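Local coordinates for protein 4-oxalocrotonate decarboxylase NahK (Pseudomonas putida, PDB 5D2K) that catalyses the metal-assisted decarboxylation of 4-oxalocrotonate (2-oxohex-3-enedioate) to 2-oxopent-4-enoate and carbon dioxide in naphthalene degradation, at residues A47-W52 / A225-H230; D93-P98 / S170-T175; Y141-V146 / G177-L182. The protein carries 1 engineered substitution. All coordinates share one frame; numbering follows the deposited sequence. Where two conformers were deposited one is given.

Contact 1 (A47-W52 / A225-H230); sequences AYDVQW and AERGEH. With EDO (1,2-ethanediol), chain H.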
ATOM      1  N   ALA A  47       1.354   2.719 -17.002  1.00 12.40           N
ATOM      2  CA  ALA A  47       1.486   3.188 -15.631  1.00 11.26           C
ATOM      3  C   ALA A  47       2.313   2.217 -14.795  1.00 11.29           C
ATOM      4  O   ALA A  47       3.141   2.642 -13.984  1.00 11.39           O
ATOM      5  CB  ALA A  47       0.108   3.392 -15.014  1.00 10.81           C
ATOM      6  N   TYR A  48       2.112   0.915 -14.991  1.00 11.41           N
ATOM      7  CA  TYR A  48       2.920  -0.034 -14.237  1.00 10.90           C
ATOM      8  C   TYR A  48       4.372  -0.025 -14.735  1.00 12.49           C
ATOM      9  O   TYR A  48       5.289  -0.228 -13.939  1.00 10.35           O
ATOM     10  CB  TYR A  48       2.318  -1.446 -14.288  1.00  9.97           C
ATOM     11  CG  TYR A  48       1.243  -1.668 -13.228  1.00 11.53           C
ATOM     12  CD1 TYR A  48       1.572  -1.724 -11.867  1.00  9.27           C
ATOM     13  CD2 TYR A  48      -0.097  -1.797 -13.578  1.00 11.02           C
ATOM     14  CE1 TYR A  48       0.591  -1.919 -10.892  1.00 10.06           C
ATOM     15  CE2 TYR A  48      -1.084  -1.996 -12.610  1.00 13.07           C
ATOM     16  CZ  TYR A  48      -0.730  -2.055 -11.271  1.00 12.25           C
ATOM     17  OH  TYR A  48      -1.698  -2.238 -10.302  1.00 12.39           O
ATOM     18  N   ASP A  49       4.587   0.246 -16.028  1.00 10.83           N
ATOM     19  CA  ASP A  49       5.948   0.426 -16.541  1.00 12.25           C
ATOM     20  C   ASP A  49       6.640   1.557 -15.781  1.00  9.87           C
ATOM     21  O   ASP A  49       7.800   1.437 -15.373  1.00 10.49           O
ATOM     22  CB  ASP A  49       5.960   0.767 -18.046  1.00 11.50           C
ATOM     23  CG  ASP A  49       5.692  -0.437 -18.941  1.00 16.76           C
ATOM     24  OD1 ASP A  49       5.664  -1.589 -18.462  1.00 13.79           O
ATOM     25  OD2 ASP A  49       5.526  -0.216 -20.164  1.00 16.60           O
ATOM     26  N   VAL A  50       5.916   2.661 -15.604  1.00  9.54           N
ATOM     27  CA  VAL A  50       6.469   3.791 -14.878  1.00  9.01           C
ATOM     28  C   VAL A  50       6.747   3.410 -13.417  1.00  8.96           C
ATOM     29  O   VAL A  50       7.823   3.705 -12.901  1.00 10.63           O
ATOM     30  CB  VAL A  50       5.534   5.015 -14.957  1.00 10.23           C
ATOM     31  CG1 VAL A  50       5.994   6.129 -14.017  1.00 12.16           C
ATOM     32  CG2 VAL A  50       5.459   5.528 -16.393  1.00 12.52           C
ATOM     33  N   GLN A  51       5.795   2.745 -12.767  1.00 10.26           N
ATOM     34  CA  GLN A  51       5.985   2.327 -11.380  1.00 10.22           C
ATOM     35  C   GLN A  51       7.206   1.426 -11.203  1.00 10.59           C
ATOM     36  O   GLN A  51       8.009   1.621 -10.276  1.00 10.49           O
ATOM     37  CB  GLN A  51       4.747   1.595 -10.850  1.00  8.36           C
ATOM     38  CG  GLN A  51       4.865   1.296  -9.347  1.00  9.13           C
ATOM     39  CD  GLN A  51       3.798   0.347  -8.846  1.00 10.44           C
ATOM     40  OE1 GLN A  51       4.091  -0.797  -8.483  1.00 10.90           O
ATOM     41  NE2 GLN A  51       2.556   0.821  -8.794  1.00  9.73           N
ATOM     42  N   TRP A  52       7.354   0.432 -12.083  1.00  9.85           N
ATOM     43  CA  TRP A  52       8.480  -0.480 -11.956  1.00 10.00           C
ATOM     44  C   TRP A  52       9.804   0.215 -12.294  1.00  8.58           C
ATOM     45  O   TRP A  52      10.861  -0.184 -11.806  1.00 10.72           O
ATOM     46  CB  TRP A  52       8.283  -1.728 -12.831  1.00 10.45           C
ATOM     47  CG  TRP A  52       7.328  -2.746 -12.251  1.00  9.26           C
ATOM     48  CD1 TRP A  52       5.973  -2.740 -12.356  1.00 10.22           C
ATOM     49  CD2 TRP A  52       7.669  -3.922 -11.492  1.00 10.94           C
ATOM     50  NE1 TRP A  52       5.439  -3.838 -11.714  1.00 12.33           N
ATOM     51  CE2 TRP A  52       6.460  -4.575 -11.170  1.00 11.40           C
ATOM     52  CE3 TRP A  52       8.877  -4.478 -11.047  1.00 11.37           C
ATOM     53  CZ2 TRP A  52       6.420  -5.763 -10.429  1.00 12.25           C
ATOM     54  CZ3 TRP A  52       8.839  -5.663 -10.312  1.00 13.00           C
ATOM     55  CH2 TRP A  52       7.615  -6.286 -10.008  1.00 11.31           C
ATOM     56  N   ALA A 225       1.366 -11.637 -12.313  1.00 12.26           N
ATOM     57  CA  ALA A 225       1.546 -12.602 -13.398  1.00 12.14           C
ATOM     58  C   ALA A 225       1.333 -11.976 -14.777  1.00 15.23           C
ATOM     59  O   ALA A 225       1.887 -12.460 -15.775  1.00 16.01           O
ATOM     60  CB  ALA A 225       0.604 -13.789 -13.205  1.00 13.68           C
ATOM     61  N   GLU A 226       0.545 -10.908 -14.838  1.00 14.01           N
ATOM     62  CA  GLU A 226       0.319 -10.206 -16.102  1.00 14.54           C
ATOM     63  C   GLU A 226       1.624  -9.668 -16.687  1.00 16.12           C
ATOM     64  O   GLU A 226       1.733  -9.465 -17.895  1.00 18.73           O
ATOM     65  CB  GLU A 226      -0.667  -9.057 -15.915  1.00 13.76           C
ATOM     66  CG  GLU A 226      -2.057  -9.482 -15.455  1.00 15.21           C
ATOM     67  CD  GLU A 226      -2.977  -8.290 -15.242  1.00 21.92           C
ATOM     68  OE1 GLU A 226      -2.654  -7.196 -15.747  1.00 27.74           O
ATOM     69  OE2 GLU A 226      -4.019  -8.441 -14.569  1.00 23.97           O
ATOM     70  N   ARG A 227       2.603  -9.422 -15.824  1.00 12.90           N
ATOM     71  CA  ARG A 227       3.913  -8.950 -16.244  1.00 12.18           C
ATOM     72  C   ARG A 227       5.002 -10.017 -16.116  1.00 12.75           C
ATOM     73  O   ARG A 227       6.184  -9.705 -16.176  1.00 14.32           O
ATOM     74  CB  ARG A 227       4.311  -7.707 -15.429  1.00 15.83           C
ATOM     75  CG  ARG A 227       3.329  -6.550 -15.583  1.00 14.98           C
ATOM     76  CD  ARG A 227       3.724  -5.349 -14.705  1.00 17.08           C
ATOM     77  NE  ARG A 227       5.013  -4.776 -15.077  1.00 16.58           N
ATOM     78  CZ  ARG A 227       5.159  -3.814 -15.988  1.00 16.44           C
ATOM     79  NH1 ARG A 227       4.097  -3.333 -16.622  1.00 16.99           N
ATOM     80  NH2 ARG A 227       6.368  -3.340 -16.261  1.00 16.59           N
ATOM     81  N   GLY A 228       4.604 -11.274 -15.932  1.00 12.53           N
ATOM     82  CA  GLY A 228       5.559 -12.352 -15.762  1.00 14.39           C
ATOM     83  C   GLY A 228       6.262 -12.361 -14.410  1.00 14.37           C
ATOM     84  O   GLY A 228       7.298 -12.997 -14.243  1.00 16.96           O
ATOM     85  N   GLU A 229       5.700 -11.634 -13.447  1.00 12.94           N
ATOM     86  CA  GLU A 229       6.283 -11.542 -12.108  1.00 12.23           C
ATOM     87  C   GLU A 229       5.513 -12.419 -11.129  1.00 11.42           C
ATOM     88  O   GLU A 229       4.413 -12.877 -11.447  1.00 11.55           O
ATOM     89  CB  GLU A 229       6.270 -10.094 -11.615  1.00 13.70           C
ATOM     90  CG  GLU A 229       6.990  -9.111 -12.531  1.00 15.85           C
ATOM     91  CD  GLU A 229       8.502  -9.234 -12.473  1.00 23.45           C
ATOM     92  OE1 GLU A 229       9.029  -9.837 -11.520  1.00 25.11           O
ATOM     93  OE2 GLU A 229       9.166  -8.708 -13.389  1.00 31.47           O
ATOM     94  N   HIS A 230       6.082 -12.641  -9.944  1.00 12.45           N
ATOM     95  CA  HIS A 230       5.382 -13.407  -8.913  1.00 10.96           C
ATOM     96  C   HIS A 230       5.753 -12.907  -7.519  1.00 10.90           C
ATOM     97  O   HIS A 230       6.499 -11.932  -7.376  1.00 11.77           O
ATOM     98  CB  HIS A 230       5.687 -14.907  -9.040  1.00 14.14           C
ATOM     99  CG  HIS A 230       7.086 -15.277  -8.661  1.00 15.67           C
ATOM    100  ND1 HIS A 230       8.152 -15.130  -9.526  1.00 17.35           N
ATOM    101  CD2 HIS A 230       7.596 -15.787  -7.515  1.00 14.89           C
ATOM    102  CE1 HIS A 230       9.256 -15.539  -8.926  1.00 22.95           C
ATOM    103  NE2 HIS A 230       8.949 -15.941  -7.705  1.00 18.68           N
TER
HETATM  104  C1  EDO H 306       0.106  -5.382 -13.932  1.00 21.14           C
HETATM  105  O1  EDO H 306       1.016  -6.210 -13.174  1.00 14.17           O
HETATM  106  C2  EDO H 306      -1.329  -5.537 -13.429  1.00 26.54           C
HETATM  107  O2  EDO H 306      -2.249  -5.059 -14.428  1.00 28.79           O

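Contact 2 (D93-P98 / S170-T175); sequences DYFSVP and STRFIT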
ATOM      1  N   ASP A  93      12.679   0.331   1.758  1.00  9.76           N
ATOM      2  CA  ASP A  93      13.055   0.164   3.159  1.00 10.43           C
ATOM      3  C   ASP A  93      12.885   1.441   3.999  1.00 10.82           C
ATOM      4  O   ASP A  93      12.419   1.357   5.137  1.00  9.84           O
ATOM      5  CB  ASP A  93      14.486  -0.409   3.299  1.00 12.77           C
ATOM      6  CG  ASP A  93      15.552   0.305   2.466  1.00 11.46           C
ATOM      7  OD1 ASP A  93      15.372   1.441   1.974  1.00 10.83           O
ATOM      8  OD2 ASP A  93      16.638  -0.313   2.355  1.00 11.64           O
ATOM      9  N   TYR A  94      13.206   2.614   3.452  1.00  9.89           N
ATOM     10  CA  TYR A  94      13.113   3.841   4.255  1.00  9.66           C
ATOM     11  C   TYR A  94      11.658   4.260   4.507  1.00 10.34           C
ATOM     12  O   TYR A  94      11.410   5.206   5.266  1.00 10.76           O
ATOM     13  CB  TYR A  94      13.895   4.994   3.605  1.00 10.64           C
ATOM     14  CG  TYR A  94      13.325   5.465   2.282  1.00 10.09           C
ATOM     15  CD1 TYR A  94      12.368   6.467   2.237  1.00 10.10           C
ATOM     16  CD2 TYR A  94      13.757   4.916   1.088  1.00  9.30           C
ATOM     17  CE1 TYR A  94      11.842   6.901   1.021  1.00 10.15           C
ATOM     18  CE2 TYR A  94      13.237   5.337  -0.129  1.00 10.80           C
ATOM     19  CZ  TYR A  94      12.278   6.335  -0.148  1.00 10.93           C
ATOM     20  OH  TYR A  94      11.758   6.777  -1.352  1.00 11.66           O
ATOM     21  N   PHE A  95      10.696   3.561   3.888  1.00  9.34           N
ATOM     22  CA  PHE A  95       9.273   3.763   4.220  1.00  8.17           C
ATOM     23  C   PHE A  95       8.960   3.298   5.639  1.00  9.67           C
ATOM     24  O   PHE A  95       7.956   3.723   6.225  1.00  9.13           O
ATOM     25  CB  PHE A  95       8.328   2.985   3.279  1.00 10.26           C
ATOM     26  CG  PHE A  95       8.277   3.466   1.840  1.00 10.07           C
ATOM     27  CD1 PHE A  95       9.104   4.476   1.353  1.00 10.73           C
ATOM     28  CD2 PHE A  95       7.353   2.883   0.974  1.00  8.64           C
ATOM     29  CE1 PHE A  95       9.011   4.883   0.015  1.00  9.58           C
ATOM     30  CE2 PHE A  95       7.267   3.277  -0.363  1.00  8.32           C
ATOM     31  CZ  PHE A  95       8.094   4.274  -0.839  1.00  9.52           C
ATOM     32  N   SER A  96       9.774   2.385   6.179  1.00  8.97           N
ATOM     33  CA  SER A  96       9.441   1.712   7.436  1.00  9.21           C
ATOM     34  C   SER A  96       9.576   2.617   8.668  1.00 10.71           C
ATOM     35  O   SER A  96      10.523   3.397   8.785  1.00 12.89           O
ATOM     36  CB  SER A  96      10.317   0.463   7.599  1.00 12.96           C
ATOM     37  OG  SER A  96      11.692   0.815   7.726  1.00 15.52           O
ATOM     38  N   VAL A  97       8.612   2.478   9.579  1.00  9.36           N
ATOM     39  CA  VAL A  97       8.545   3.222  10.839  1.00 11.78           C
ATOM     40  C   VAL A  97       8.310   2.207  11.960  1.00  9.85           C
ATOM     41  O   VAL A  97       7.487   1.306  11.814  1.00 10.42           O
ATOM     42  CB  VAL A  97       7.389   4.265  10.809  1.00  8.75           C
ATOM     43  CG1 VAL A  97       7.285   5.057  12.117  1.00 11.75           C
ATOM     44  CG2 VAL A  97       7.543   5.207   9.614  1.00 11.51           C
ATOM     45  N   PRO A  98       9.043   2.339  13.078  1.00 10.98           N
ATOM     46  CA  PRO A  98       8.865   1.397  14.184  1.00 14.77           C
ATOM     47  C   PRO A  98       7.598   1.694  14.995  1.00  9.65           C
ATOM     48  O   PRO A  98       7.185   2.854  15.050  1.00 11.74           O
ATOM     49  CB  PRO A  98      10.122   1.626  15.029  1.00 13.60           C
ATOM     50  CG  PRO A  98      10.411   3.058  14.847  1.00 15.69           C
ATOM     51  CD  PRO A  98      10.057   3.363  13.389  1.00 11.78           C
ATOM     52  N   SER A 170       2.197   5.304  -2.026  1.00  9.75           N
ATOM     53  CA  SER A 170       2.947   4.773  -0.893  1.00  9.37           C
ATOM     54  C   SER A 170       3.972   5.772  -0.371  1.00 10.90           C
ATOM     55  O   SER A 170       4.580   6.515  -1.152  1.00  9.46           O
ATOM     56  CB  SER A 170       3.657   3.481  -1.292  1.00 10.63           C
ATOM     57  OG  SER A 170       2.741   2.521  -1.796  1.00 14.57           O
ATOM     58  N   THR A 171       4.199   5.773   0.941  1.00  9.11           N
ATOM     59  CA  THR A 171       5.265   6.618   1.477  1.00  9.33           C
ATOM     60  C   THR A 171       5.814   6.165   2.846  1.00  8.56           C
ATOM     61  O   THR A 171       7.026   6.243   3.057  1.00  9.89           O
ATOM     62  CB  THR A 171       4.801   8.118   1.538  1.00  9.16           C
ATOM     63  OG1 THR A 171       5.941   8.981   1.430  1.00 13.51           O
ATOM     64  CG2 THR A 171       4.009   8.455   2.812  1.00 10.89           C
ATOM     65  N   ARG A 172       4.956   5.687   3.759  1.00  7.87           N
ATOM     66  CA  ARG A 172       5.431   5.120   5.029  1.00  8.23           C
ATOM     67  C   ARG A 172       4.552   3.961   5.446  1.00  9.09           C
ATOM     68  O   ARG A 172       3.401   3.877   5.026  1.00  9.23           O
ATOM     69  CB  ARG A 172       5.423   6.142   6.177  1.00  9.41           C
ATOM     70  CG  ARG A 172       6.225   7.435   5.943  1.00  9.80           C
ATOM     71  CD  ARG A 172       7.731   7.231   6.084  1.00 10.41           C
ATOM     72  NE  ARG A 172       8.435   8.514   5.938  1.00 12.09           N
ATOM     73  CZ  ARG A 172       8.883   9.002   4.787  1.00 13.15           C
ATOM     74  NH1 ARG A 172       8.728   8.323   3.653  1.00 11.43           N
ATOM     75  NH2 ARG A 172       9.489  10.187   4.767  1.00 12.90           N
ATOM     76  N   PHE A 173       5.095   3.079   6.280  1.00  8.05           N
ATOM     77  CA  PHE A 173       4.259   2.076   6.932  1.00 10.49           C
ATOM     78  C   PHE A 173       4.820   1.783   8.314  1.00 10.16           C
ATOM     79  O   PHE A 173       6.030   1.831   8.535  1.00  9.32           O
ATOM     80  CB  PHE A 173       4.141   0.796   6.082  1.00  9.66           C
ATOM     81  CG  PHE A 173       5.417   0.009   5.947  1.00 10.96           C
ATOM     82  CD1 PHE A 173       6.335   0.291   4.935  1.00  8.66           C
ATOM     83  CD2 PHE A 173       5.696  -1.036   6.820  1.00 10.30           C
ATOM     84  CE1 PHE A 173       7.510  -0.448   4.816  1.00  9.38           C
ATOM     85  CE2 PHE A 173       6.863  -1.776   6.706  1.00 11.49           C
ATOM     86  CZ  PHE A 173       7.775  -1.489   5.706  1.00 10.70           C
ATOM     87  N   ILE A 174       3.909   1.502   9.243  1.00  9.50           N
ATOM     88  CA  ILE A 174       4.244   1.289  10.653  1.00  9.74           C
ATOM     89  C   ILE A 174       3.777  -0.097  11.096  1.00 10.95           C
ATOM     90  O   ILE A 174       2.578  -0.366  11.102  1.00 10.63           O
ATOM     91  CB  ILE A 174       3.569   2.349  11.567  1.00 10.46           C
ATOM     92  CG1 ILE A 174       3.726   3.764  10.997  1.00 13.75           C
ATOM     93  CG2 ILE A 174       4.111   2.253  12.997  1.00  9.74           C
ATOM     94  CD1 ILE A 174       2.555   4.711  11.312  1.00 12.22           C
ATOM     95  N   THR A 175       4.703  -0.977  11.466  1.00 10.23           N
ATOM     96  CA  THR A 175       4.316  -2.300  11.956  1.00  9.94           C
ATOM     97  C   THR A 175       4.281  -2.288  13.477  1.00 12.22           C
ATOM     98  O   THR A 175       5.001  -1.512  14.123  1.00 14.95           O
ATOM     99  CB  THR A 175       5.272  -3.416  11.485  1.00 12.80           C
ATOM    100  OG1 THR A 175       6.594  -3.163  11.977  1.00 15.05           O
ATOM    101  CG2 THR A 175       5.292  -3.514   9.959  1.00 14.08           C
TER
HETATM  102  O   HOH W   1       7.533  -0.793  10.155  1.00 24.26           O

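Contact 3 (Y141-V146 / G177-L182); sequences YVIPTV and GRMASL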
ATOM      1  N   TYR A 141       3.336 -15.675   8.816  1.00 10.26           N
ATOM      2  CA  TYR A 141       2.704 -15.017   9.958  1.00 11.01           C
ATOM      3  C   TYR A 141       2.067 -13.696   9.520  1.00 10.43           C
ATOM      4  O   TYR A 141       2.209 -13.270   8.367  1.00 10.47           O
ATOM      5  CB  TYR A 141       3.718 -14.794  11.091  1.00 13.10           C
ATOM      6  CG  TYR A 141       4.968 -14.029  10.698  1.00 12.65           C
ATOM      7  CD1 TYR A 141       6.057 -14.682  10.121  1.00 10.78           C
ATOM      8  CD2 TYR A 141       5.068 -12.664  10.927  1.00 11.53           C
ATOM      9  CE1 TYR A 141       7.206 -13.986   9.762  1.00 11.74           C
ATOM     10  CE2 TYR A 141       6.214 -11.955  10.574  1.00 11.74           C
ATOM     11  CZ  TYR A 141       7.274 -12.626   9.994  1.00 14.21           C
ATOM     12  OH  TYR A 141       8.406 -11.923   9.645  1.00 13.45           O
ATOM     13  N   VAL A 142       1.343 -13.067  10.440  1.00 10.30           N
ATOM     14  CA  VAL A 142       0.616 -11.839  10.143  1.00 10.90           C
ATOM     15  C   VAL A 142       1.171 -10.685  10.984  1.00 12.04           C
ATOM     16  O   VAL A 142       1.707 -10.920  12.069  1.00 13.05           O
ATOM     17  CB  VAL A 142      -0.891 -12.018  10.391  1.00 13.64           C
ATOM     18  CG1 VAL A 142      -1.376 -13.303   9.705  1.00 15.37           C
ATOM     19  CG2 VAL A 142      -1.190 -12.048  11.882  1.00 16.37           C
ATOM     20  N   ILE A 143       1.060  -9.462  10.458  1.00  9.61           N
ATOM     21  CA  ILE A 143       1.623  -8.265  11.084  0.56 11.36           C
ATOM     22  C   ILE A 143       0.653  -7.089  11.043  1.00 10.76           C
ATOM     23  O   ILE A 143       0.359  -6.578   9.963  1.00 10.63           O
ATOM     24  CB  ILE A 143       2.927  -7.830  10.383  0.56 12.10           C
ATOM     25  CG1 ILE A 143       3.994  -8.924  10.487  0.56 11.17           C
ATOM     26  CG2 ILE A 143       3.445  -6.518  10.958  0.56 12.78           C
ATOM     27  CD1 ILE A 143       5.247  -8.601   9.704  0.56 14.69           C
ATOM     28  N   PRO A 144       0.157  -6.650  12.218  1.00  9.06           N
ATOM     29  CA  PRO A 144      -0.640  -5.412  12.246  1.00  9.95           C
ATOM     30  C   PRO A 144       0.169  -4.257  11.668  1.00 10.67           C
ATOM     31  O   PRO A 144       1.319  -4.076  12.065  1.00  9.51           O
ATOM     32  CB  PRO A 144      -0.921  -5.211  13.735  1.00  9.22           C
ATOM     33  CG  PRO A 144      -0.971  -6.621  14.281  1.00  8.94           C
ATOM     34  CD  PRO A 144       0.176  -7.316  13.534  1.00 10.10           C
ATOM     35  N   THR A 145      -0.403  -3.527  10.712  1.00  7.71           N
ATOM     36  CA  THR A 145       0.344  -2.500   9.989  1.00  8.25           C
ATOM     37  C   THR A 145      -0.535  -1.295   9.684  1.00 10.40           C
ATOM     38  O   THR A 145      -1.634  -1.447   9.148  1.00 12.33           O
ATOM     39  CB  THR A 145       0.900  -3.033   8.643  1.00  9.32           C
ATOM     40  OG1 THR A 145       1.638  -4.239   8.856  1.00 10.25           O
ATOM     41  CG2 THR A 145       1.816  -2.007   7.970  1.00 11.61           C
ATOM     42  N   VAL A 146      -0.039  -0.101  10.006  1.00  8.48           N
ATOM     43  CA  VAL A 146      -0.701   1.139   9.629  1.00  9.33           C
ATOM     44  C   VAL A 146       0.046   1.759   8.454  1.00 10.82           C
ATOM     45  O   VAL A 146       1.258   1.982   8.548  1.00 12.88           O
ATOM     46  CB  VAL A 146      -0.738   2.139  10.811  1.00  9.47           C
ATOM     47  CG1 VAL A 146      -1.349   3.483  10.382  1.00 11.48           C
ATOM     48  CG2 VAL A 146      -1.544   1.551  11.958  1.00 10.89           C
ATOM     49  N   GLY A 177       2.090  -4.156  17.289  1.00 13.00           N
ATOM     50  CA  GLY A 177       1.254  -5.148  17.940  1.00 16.00           C
ATOM     51  C   GLY A 177       1.895  -6.524  17.960  1.00 14.39           C
ATOM     52  O   GLY A 177       3.116  -6.661  17.956  1.00 18.10           O
ATOM     53  N   ARG A 178       1.058  -7.557  17.970  1.00 12.04           N
ATOM     54  CA  ARG A 178       1.534  -8.937  18.039  1.00 13.02           C
ATOM     55  C   ARG A 178       1.538  -9.629  16.672  1.00 13.94           C
ATOM     56  O   ARG A 178       0.519  -9.625  15.978  1.00 17.74           O
ATOM     57  CB  ARG A 178       0.671  -9.713  19.041  1.00 16.94           C
ATOM     58  CG  ARG A 178       0.621  -9.035  20.410  1.00 23.83           C
ATOM     59  CD  ARG A 178      -0.467  -9.601  21.322  1.00 34.13           C
ATOM     60  NE  ARG A 178      -0.148 -10.943  21.800  1.00 38.42           N
ATOM     61  CZ  ARG A 178       0.322 -11.215  23.012  1.00 36.77           C
ATOM     62  NH1 ARG A 178       0.533 -10.232  23.882  1.00 32.40           N
ATOM     63  NH2 ARG A 178       0.578 -12.471  23.356  1.00 34.27           N
ATOM     64  N   MET A 179       2.668 -10.245  16.321  0.53 15.25           N
ATOM     65  CA  MET A 179       2.900 -10.780  14.975  0.53 17.06           C
ATOM     66  C   MET A 179       2.842 -12.309  14.946  0.53 18.97           C
ATOM     67  O   MET A 179       3.874 -12.974  15.060  0.53 21.21           O
ATOM     68  CB  MET A 179       4.253 -10.286  14.440  0.53 14.25           C
ATOM     69  CG  MET A 179       4.403  -8.754  14.410  0.53 12.21           C
ATOM     70  SD  MET A 179       5.907  -8.080  13.639  0.53 14.62           S
ATOM     71  CE  MET A 179       5.770  -6.349  14.092  0.53 16.83           C
ATOM     72  N   ALA A 180       1.636 -12.859  14.775  1.00 16.59           N
ATOM     73  CA  ALA A 180       1.391 -14.280  15.010  1.00 18.79           C
ATOM     74  C   ALA A 180       1.134 -15.150  13.775  1.00 14.20           C
ATOM     75  O   ALA A 180       0.809 -14.666  12.697  1.00 12.45           O
ATOM     76  CB  ALA A 180       0.220 -14.415  15.954  1.00 20.34           C
ATOM     77  N   SER A 181       1.273 -16.458  13.967  1.00 17.01           N
ATOM     78  CA  SER A 181       0.966 -17.446  12.935  1.00 15.43           C
ATOM     79  C   SER A 181      -0.469 -17.336  12.439  1.00 16.28           C
ATOM     80  O   SER A 181      -1.376 -17.017  13.197  1.00 15.88           O
ATOM     81  CB  SER A 181       1.209 -18.857  13.474  1.00 20.35           C
ATOM     82  OG  SER A 181       2.570 -19.027  13.828  1.00 31.33           O
ATOM     83  N   LEU A 182      -0.669 -17.619  11.156  1.00 15.54           N
ATOM     84  CA  LEU A 182      -1.997 -17.515  10.571  1.00 16.09           C
ATOM     85  C   LEU A 182      -3.047 -18.378  11.275  1.00 16.94           C
ATOM     86  O   LEU A 182      -4.186 -17.956  11.438  1.00 19.13           O
ATOM     87  CB  LEU A 182      -1.946 -17.878   9.083  1.00 18.00           C
ATOM     88  CG  LEU A 182      -3.281 -17.817   8.341  1.00 17.42           C
ATOM     89  CD1 LEU A 182      -3.903 -16.410   8.408  1.00 15.93           C
ATOM     90  CD2 LEU A 182      -3.092 -18.268   6.900  1.00 15.91           C
TER

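Contact 1 (A47-W52 / A225-H230)
Arg227 reaches across to Tyr48, Asp49 and Trp52 on helix 44-60. Its CB leaves the backbone toward that helix. Next come CG and CD, which pass a bound 1,2-ethanediol; Arg227 CD lies 3.2 Å from ethanediol O1. The chain then bends at chi3 (63°), which places Arg227 NE over one face of the Trp52 indole, 3.5 Å from Trp52 NE1. The guanidinium lies flat on the indole in a cation-pi stack, with centres 4.4 Å apart and planes 12° apart. Trp52 NE1 itself is hydrogen-bonded to Tyr88 OH.

At the tip, Arg227 NH1 donates to Asp49 OD1 at 3.0 Å and Arg227 NH2 to Asp49 OD1 at 2.9 Å, an end-on salt bridge in which both nitrogens hydrogen-bond one oxygen. NH2 meets the anti lone pair. OD1 sits in the guanidinium plane, but the two planar groups are turned 73° apart. NH1 also touches Tyr48 CB. Arg8 forms a salt bridge with Asp49 OD2, so the carboxylate pairs with two arginines and probably offsets the repulsion between their close-lying like charges.

The loop that carries Arg227 ends helix 213-225 in a Schellman motif. Gly228, with positive phi, is the C-prime residue; its N bonds to Ala225 O, and Glu229 N bonds to Leu224 O. An alanine at Arg227 would probably leave Asp49 OD1 without the donors NH1 and NH2 and strip the stacked cover from this part of the Trp52 face.

Beyond the turn, Glu229 meets Trp52 tip to tip, with Glu229 CG 3.8 Å from Trp52 CH2. The ethanediol, probably from the crystallisation liquor, sets its C1 over the rim of one Tyr48 face, 3.6 Å from Tyr48 CD2. Its O2 is hydrogen-bonded to Glu226 OE1.

Contact 2 (D93-P98 / S170-T175)
Phe173 is joined to the segment 93-98 through both of its backbone polar atoms. Phe173 N donates to Phe95 O at 2.9 Å, and Phe173 O accepts from Val97 N, also at 2.9 Å. One step on, a water takes over. It donates to Val97 O at 2.7 Å and accepts from Thr175 N. CA-H...O contacts fill in between; Arg172 CA lies 3.1 Å from Phe95 O.

This is a short parallel beta pairing. Strand 96-97 lies along strand 170-175 in the mixed sheet of this fumarylacetoacetate hydrolase-family fold. Strand 139-149 pairs with strand 170-175 too, antiparallel.

Phe173 and Phe95 make the aromatic contacts. A chi1 of 68° turns Phe173 CG to the side of segment 93-98, where Ser96 CA packs over the ring face in a CH-pi contact, 4.1 Å from the Phe173 centroid. Phe95 CB touches Phe173 CD1. Thr171 C lies over one face of the Phe95 ring, toward its rim, and Phe95 CE2 meets Ser170 CB.

Among apolar groups, Val97 and Ile174 lie side by side, pointing the same way, with Val97 CB 3.7 Å from Ile174 CG1.

Arg172 bends back so that Arg172 NH1 donates to Thr171 O at 2.8 Å. Ser170 OG bonds to Asn167 O and weakly to Lys69 NZ, a residue of the ligand pocket.

Contact 3 (Y141-V146 / G177-L182)
Val142 N donates to Ala180 O across 2.8 Å, at an N-H...O angle of 157°. The donor is tilted 26° from the carbonyl plane. Carbon atoms crowd the same oxygen: Tyr141 CB is 3.3 Å from Ala180 O, and Val142 CG2 also touches it. The carbonyl of Val142 faces back toward the loop, where Met179 CA makes a CA-H...O contact with Val142 O at 3.1 Å.

Pro144 has no N-H to offer. Pro144 CD instead lies 3.4 Å from Arg178 O. Gly177, with positive phi, passes beside this ring; a CB on it would come tightly against Pro144 CG.

The segment 177-182 follows strand 170-175, an antiparallel neighbour of strand 139-149 in the mixed sheet. Past Gly176, whose backbone bonds to that of Pro144, the chain stays beside strand 139-149 as an irregular stretch. Strand 112-121 pairs with strand 139-149 as well. These two strands carry the magnesium ligands Glu114, Glu116 and Glu147, but the contact lies away from the metal: the side chain of Ile143 is about 13 Å from the magnesium ion.

Side chains pack in two groups. In the first, Met179 runs extended beyond CG, and Met179 SD lies 3.8 Å from Ile143 CG1. Both residues were modelled in two conformers, so the detail of this fit is doubtful. Tyr141 CD2 comes within 4.3 Å of Met179 CB. In the second, Val142 CG1 meets Leu182 CD1 at 4.2 Å, and Leu187 touches both of these side chains.

In the fold
From the N terminus, helix 44-60 meets residues 225-230, far along the chain, to close contact 1. This is the longest loop, and contacts 2 and 3 both fall within it. Contact 2 opens at residues 93-98 and closes at strand 170-175. Contact 3 opens between these, on strand 139-149, and closes just after, at 177-182, so the two loops cross. They meet directly in one sheet: Ile174 N lies 2.8 Å from Val146 O, a probable hydrogen bond. Contact 1 touches neither. It ties the helical N-terminal part to the loop after helix 213-225, while contact 2 pairs two strands of the mixed sheet, and contact 3 lays the loop after strand 170-175 against strand 139-149.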